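Local atomic coordinates of malonyl CoA-acyl carrier protein transacylase (Burkholderia pseudomallei 1710b, PDB entry 3EZO), a protein that probably transfers the malonyl group from malonyl-CoA to holo-acyl carrier protein, supplying the malonyl-ACP used in fatty acid synthesis. Residues K10-F15 / T276-C281; I93-S98 / S233-I238. All coordinates share one frame; numbering follows the deposited sequence.

Interaction 1: residues K10-F15 / T276-C281; sequences KFAFVF and THVIEC
Lys10 leads into strand 11-15 with its chain turned away from 276-281, its NZ hydrogen-bonded to Glu273 O. Strand pairing puts Phe11 CB 3.8 Å from His277 CB, and the torsion, with CG between backbone N and carbonyl carbon (chi1 65°), then directs the ring so that CD1 meets Ile279 CD1. Ala12, whose small methyl suits the close cover of helix 263-272, works through its backbone: its N donates to His277 O at 2.9 Å and its O accepts from Ile279 N at 2.8 Å, both nearly straight. Phe13 lies alongside Ile279, the two side chains pointing the same way, and its CE1 meets Ile279 CD1 at 3.6 Å. CD2, on the other flank of the ring, touches Cys281 CB obliquely, while Trp83 meets the ring edge-to-face. On the opposite side of the sheet, beta-branched Val14 crosses Val278 at about a right angle, CG1 to CG1 at 3.9 Å, beneath helix 263-272. Its backbone continues the ladder, Val14 N to Ile279 O and Cys281 N to Val14 O (2.9 Å). Phe15 ends the strand with CE1 3.7 Å from Cys281 SG. That sulfur, anti to its backbone N (chi1 -177°), lies beside both the Phe13 and Phe15 rings, 4.8 Å from each centroid and oblique to both, a soft, polarisable atom suited to aromatic company. Glu280, although buried, has its carboxylate satisfied by the backbone N-H groups of Leu287 and Ala288. Four bonds in parallel register, with apolar side chains on both faces and helices packed over them, are characteristic of the central parallel sheet of an alpha/beta acyltransferase core.

Interaction 2: residues I93-S98 / S233-I238; sequences IVAGHS and SVVNNI
The flat amide of Asn237 spans two backbone positions of 93-98 through ND2 and OD1. ND2 gives a hydrogen to Gly96 O at 2.9 Å, nearly in the amide's own plane, yet it approaches from above the carbonyl plane of Gly96, and the bond is bent. OD1 accepts from Ser98 N at 2.8 Å within its carbonyl plane and takes a second bond from Gln256 NE2, so the amide is held against rotation; CG lies anti to the carbonyl carbon (chi1 -71°). Asparagine suits this place because one short side chain offers both a donor and an acceptor. The imidazole of His97 turns elsewhere, its NE2 bonded to Asn168 OD1 and its ring meeting that of Trp263 obliquely. Between Asn237 and the strand pairing, water 1 accepts from Gly96 N and donates to Val235 O (2.7 Å), bridging the chains where they have spread apart. Further back the backbones pair directly: Val94 N bonds Ser233 O at 2.9 Å, and Val235 N reaches Val94 O in a longer bond of 3.2 Å. Val94 and Val234 cross obliquely, CG2 to CG2 at 3.7 Å, on the side facing helix 99-107, where branched side chains fill the space between sheet and helix. Ala95 CB meets Val235 CG1 at 3.7 Å, a small residue beneath Trp263. Ser98, the predicted nucleophile, has positive phi (62°) with psi -106°, strained for a non-glycine residue, and its OG is hydrogen-bonded to His207, the other predicted active-site residue, and to Arg123. This turn between strand 93-96 and helix 99-107 is consistent with the GxSxG nucleophile elbow of acyltransferases, with Asn237 gripping its backbone.

How the interactions relate
Both contacts are buried and belong to one parallel sheet, in which strands 11-15 and 93-96 are neighbours; 277-281 lies beyond the first and 233-234 beyond the second. Phe15 joins them, its N to Ala95 O and its O to His97 N in probable hydrogen bonds, while Ala12 CB packs on Ile93 O. Along the chain, interaction 2 is nested within the loop closed by interaction 1. Interaction 1 is a regular ladder with aromatic, aliphatic and sulfur contacts, its Lys10 and Thr276 end exposed. Interaction 2 begins as strand pairing at the sheet's margin, then gives way to water and an asparagine amide, a more polar chemistry beside the predicted catalytic serine.

Interaction 1: residues K10-F15 / T276-C281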
loop_
_atom_site.group_PDB
_atom_site.type_symbol
_atom_site.label_atom_id
_atom_site.label_comp_id
_atom_site.label_asym_id
_atom_site.label_seq_id
_atom_site.Cartn_x
_atom_site.Cartn_y
_atom_site.Cartn_z
ATOM N N LYS A 10 -21.944 3.278 8.199
ATOM C CA LYS A 10 -20.984 3.531 7.126
ATOM C C LYS A 10 -19.790 2.641 7.316
ATOM O O LYS A 10 -19.353 2.423 8.442
ATOM C CB LYS A 10 -20.502 4.978 7.177
ATOM C CG LYS A 10 -21.612 5.963 7.007
ATOM C CD LYS A 10 -21.126 7.299 6.497
ATOM C CE LYS A 10 -20.267 8.049 7.513
ATOM N NZ LYS A 10 -19.881 9.381 6.902
ATOM N N PHE A 11 -19.219 2.157 6.229
ATOM C CA PHE A 11 -17.948 1.479 6.347
ATOM C C PHE A 11 -16.917 1.971 5.338
ATOM O O PHE A 11 -17.252 2.562 4.330
ATOM C CB PHE A 11 -18.110 -0.050 6.293
ATOM C CG PHE A 11 -18.606 -0.572 4.989
ATOM C CD1 PHE A 11 -17.725 -1.111 4.050
ATOM C CD2 PHE A 11 -19.971 -0.560 4.689
ATOM C CE1 PHE A 11 -18.207 -1.625 2.831
ATOM C CE2 PHE A 11 -20.439 -1.073 3.467
ATOM C CZ PHE A 11 -19.549 -1.589 2.547
ATOM N N ALA A 12 -15.660 1.716 5.690
ATOM C CA ALA A 12 -14.503 1.958 4.870
ATOM C C ALA A 12 -13.872 0.642 4.434
ATOM O O ALA A 12 -13.866 -0.339 5.169
ATOM C CB ALA A 12 -13.471 2.765 5.659
ATOM N N PHE A 13 -13.315 0.666 3.235
ATOM C CA PHE A 13 -12.417 -0.367 2.786
ATOM C C PHE A 13 -10.997 0.213 2.725
ATOM O O PHE A 13 -10.785 1.294 2.144
ATOM C CB PHE A 13 -12.857 -0.882 1.412
ATOM C CG PHE A 13 -13.798 -2.076 1.464
ATOM C CD1 PHE A 13 -14.666 -2.276 2.523
ATOM C CD2 PHE A 13 -13.841 -2.975 0.417
ATOM C CE1 PHE A 13 -15.533 -3.396 2.540
ATOM C CE2 PHE A 13 -14.713 -4.090 0.434
ATOM C CZ PHE A 13 -15.535 -4.292 1.492
ATOM N N VAL A 14 -10.041 -0.515 3.307
ATOM C CA VAL A 14 -8.623 -0.203 3.144
ATOM C C VAL A 14 -7.917 -1.344 2.403
ATOM O O VAL A 14 -8.167 -2.523 2.686
ATOM C CB VAL A 14 -7.955 0.138 4.521
ATOM C CG1 VAL A 14 -8.653 1.364 5.138
ATOM C CG2 VAL A 14 -7.971 -1.052 5.526
ATOM N N PHE A 15 -7.045 -0.993 1.453
ATOM C CA PHE A 15 -6.413 -1.954 0.537
ATOM C C PHE A 15 -4.888 -2.054 0.804
ATOM O O PHE A 15 -4.190 -1.038 0.892
ATOM C CB PHE A 15 -6.665 -1.568 -0.910
ATOM C CG PHE A 15 -8.119 -1.566 -1.297
ATOM C CD1 PHE A 15 -8.714 -2.700 -1.833
ATOM C CD2 PHE A 15 -8.890 -0.442 -1.124
ATOM C CE1 PHE A 15 -10.065 -2.707 -2.167
ATOM C CE2 PHE A 15 -10.249 -0.434 -1.477
ATOM C CZ PHE A 15 -10.823 -1.547 -2.016
ATOM N N THR A 276 -17.128 3.787 11.624
ATOM C CA THR A 276 -16.706 2.965 12.744
ATOM C C THR A 276 -16.292 1.568 12.279
ATOM O O THR A 276 -15.596 0.866 12.998
ATOM C CB THR A 276 -17.861 2.829 13.753
ATOM O OG1 THR A 276 -19.020 2.334 13.061
ATOM C CG2 THR A 276 -18.207 4.227 14.344
ATOM N N HIS A 277 -16.682 1.179 11.066
ATOM C CA HIS A 277 -16.276 -0.114 10.501
ATOM C C HIS A 277 -15.246 0.016 9.377
ATOM O O HIS A 277 -15.515 0.607 8.324
ATOM C CB HIS A 277 -17.510 -0.867 9.986
ATOM C CG HIS A 277 -18.556 -1.091 11.045
ATOM N ND1 HIS A 277 -19.905 -1.169 10.768
ATOM C CD2 HIS A 277 -18.447 -1.192 12.384
ATOM C CE1 HIS A 277 -20.572 -1.362 11.887
ATOM N NE2 HIS A 277 -19.710 -1.380 12.882
ATOM N N VAL A 278 -14.088 -0.588 9.595
ATOM C CA VAL A 278 -12.998 -0.537 8.643
ATOM C C VAL A 278 -12.590 -1.965 8.247
ATOM O O VAL A 278 -12.095 -2.765 9.069
ATOM C CB VAL A 278 -11.839 0.277 9.202
ATOM C CG1 VAL A 278 -10.698 0.307 8.231
ATOM C CG2 VAL A 278 -12.362 1.743 9.609
ATOM N N ILE A 279 -12.833 -2.276 6.979
ATOM C CA ILE A 279 -12.653 -3.634 6.463
ATOM C C ILE A 279 -11.435 -3.613 5.570
ATOM O O ILE A 279 -11.342 -2.810 4.648
ATOM C CB ILE A 279 -13.888 -4.083 5.698
ATOM C CG1 ILE A 279 -15.079 -4.196 6.662
ATOM C CG2 ILE A 279 -13.649 -5.429 4.955
ATOM C CD1 ILE A 279 -16.371 -4.318 5.909
ATOM N N GLU A 280 -10.463 -4.454 5.903
ATOM C CA GLU A 280 -9.296 -4.641 5.041
ATOM C C GLU A 280 -9.721 -5.527 3.910
ATOM O O GLU A 280 -10.237 -6.636 4.129
ATOM C CB GLU A 280 -8.111 -5.255 5.779
ATOM C CG GLU A 280 -6.987 -5.660 4.786
ATOM C CD GLU A 280 -5.669 -5.961 5.444
ATOM O OE1 GLU A 280 -5.681 -6.534 6.558
ATOM O OE2 GLU A 280 -4.607 -5.664 4.810
ATOM N N CYS A 281 -9.545 -5.048 2.689
ATOM C CA CYS A 281 -9.951 -5.820 1.514
ATOM C C CYS A 281 -8.728 -6.364 0.796
ATOM O O CYS A 281 -8.014 -5.638 0.107
ATOM C CB CYS A 281 -10.829 -5.000 0.576
ATOM S SG CYS A 281 -11.461 -5.908 -0.879
#

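Interaction 2: residues I93-S98 / S233-I238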
loop_
_atom_site.group_PDB
_atom_site.type_symbol
_atom_site.label_atom_id
_atom_site.label_comp_id
_atom_site.label_asym_id
_atom_site.label_seq_id
_atom_site.Cartn_x
_atom_site.Cartn_y
_atom_site.Cartn_z
ATOM N N ILE A 93 -15.967 5.323 1.980
ATOM C CA ILE A 93 -14.656 5.921 1.867
ATOM C C ILE A 93 -13.623 4.804 1.774
ATOM O O ILE A 93 -13.786 3.756 2.377
ATOM C CB ILE A 93 -14.365 6.915 3.038
ATOM C CG1 ILE A 93 -13.066 7.713 2.775
ATOM C CG2 ILE A 93 -14.319 6.207 4.360
ATOM C CD1 ILE A 93 -12.953 9.032 3.656
ATOM N N VAL A 94 -12.589 5.026 0.967
ATOM C CA VAL A 94 -11.531 4.067 0.806
ATOM C C VAL A 94 -10.159 4.725 0.942
ATOM O O VAL A 94 -10.047 5.944 0.864
ATOM C CB VAL A 94 -11.627 3.382 -0.550
ATOM C CG1 VAL A 94 -12.941 2.515 -0.621
ATOM C CG2 VAL A 94 -11.576 4.426 -1.683
ATOM N N ALA A 95 -9.149 3.888 1.173
ATOM C CA ALA A 95 -7.749 4.277 1.180
ATOM C C ALA A 95 -6.955 2.991 0.993
ATOM O O ALA A 95 -7.482 1.870 1.172
ATOM C CB ALA A 95 -7.376 4.953 2.531
ATOM N N GLY A 96 -5.695 3.134 0.630
ATOM C CA GLY A 96 -4.761 1.995 0.598
ATOM C C GLY A 96 -3.327 2.418 0.872
ATOM O O GLY A 96 -2.953 3.570 0.662
ATOM N N HIS A 97 -2.536 1.464 1.336
ATOM C CA HIS A 97 -1.201 1.710 1.836
ATOM C C HIS A 97 -0.190 1.540 0.690
ATOM O O HIS A 97 0.093 0.400 0.249
ATOM C CB HIS A 97 -0.922 0.767 2.997
ATOM C CG HIS A 97 0.325 1.087 3.749
ATOM N ND1 HIS A 97 1.582 1.042 3.176
ATOM C CD2 HIS A 97 0.507 1.455 5.041
ATOM C CE1 HIS A 97 2.482 1.351 4.091
ATOM N NE2 HIS A 97 1.855 1.599 5.234
ATOM N N SER A 98 0.310 2.708 0.216
ATOM C CA SER A 98 1.311 2.840 -0.838
ATOM C C SER A 98 0.739 2.240 -2.124
ATOM O O SER A 98 -0.136 2.864 -2.758
ATOM C CB SER A 98 2.689 2.289 -0.377
ATOM O OG SER A 98 3.640 2.330 -1.438
ATOM N N SER A 233 -15.184 8.533 -2.035
ATOM C CA SER A 233 -14.102 9.359 -1.489
ATOM C C SER A 233 -12.857 8.510 -1.268
ATOM O O SER A 233 -12.938 7.447 -0.654
ATOM C CB SER A 233 -14.547 9.979 -0.161
ATOM O OG SER A 233 -15.624 10.861 -0.406
ATOM N N VAL A 234 -11.718 8.974 -1.782
ATOM C CA VAL A 234 -10.421 8.364 -1.518
ATOM C C VAL A 234 -9.572 9.355 -0.695
ATOM O O VAL A 234 -9.378 10.493 -1.083
ATOM C CB VAL A 234 -9.693 8.032 -2.842
ATOM C CG1 VAL A 234 -8.409 7.358 -2.606
ATOM C CG2 VAL A 234 -10.634 7.229 -3.853
ATOM N N VAL A 235 -9.052 8.917 0.438
ATOM C CA VAL A 235 -8.103 9.717 1.202
ATOM C C VAL A 235 -6.664 9.288 0.852
ATOM O O VAL A 235 -6.321 8.111 0.902
ATOM C CB VAL A 235 -8.464 9.727 2.734
ATOM C CG1 VAL A 235 -8.522 8.345 3.385
ATOM C CG2 VAL A 235 -7.525 10.672 3.480
ATOM N N ASN A 236 -5.840 10.235 0.412
ATOM C CA ASN A 236 -4.501 9.887 -0.096
ATOM C C ASN A 236 -3.428 9.823 0.977
ATOM O O ASN A 236 -3.527 10.445 2.049
ATOM C CB ASN A 236 -4.094 10.731 -1.336
ATOM C CG ASN A 236 -3.994 12.236 -1.071
ATOM O OD1 ASN A 236 -3.571 12.668 -0.018
ATOM N ND2 ASN A 236 -4.369 13.022 -2.060
ATOM N N ASN A 237 -2.401 9.035 0.697
ATOM C CA ASN A 237 -1.320 8.792 1.634
ATOM C C ASN A 237 -0.483 10.043 1.869
ATOM O O ASN A 237 -0.011 10.282 2.957
ATOM C CB ASN A 237 -0.372 7.738 1.085
ATOM C CG ASN A 237 -0.942 6.332 1.065
ATOM O OD1 ASN A 237 -0.364 5.455 0.427
ATOM N ND2 ASN A 237 -2.010 6.090 1.786
ATOM N N ILE A 238 -0.241 10.789 0.815
ATOM C CA ILE A 238 0.743 11.900 0.837
ATOM C C ILE A 238 0.203 13.118 1.596
ATOM O O ILE A 238 0.899 13.680 2.445
ATOM C CB ILE A 238 1.227 12.254 -0.578
ATOM C CG1 ILE A 238 2.491 13.155 -0.526
ATOM C CG2 ILE A 238 0.108 12.894 -1.430
ATOM C CD1 ILE A 238 3.788 12.450 -0.195
HETATM O O HOH W 1 -4.925 5.910 0.070
#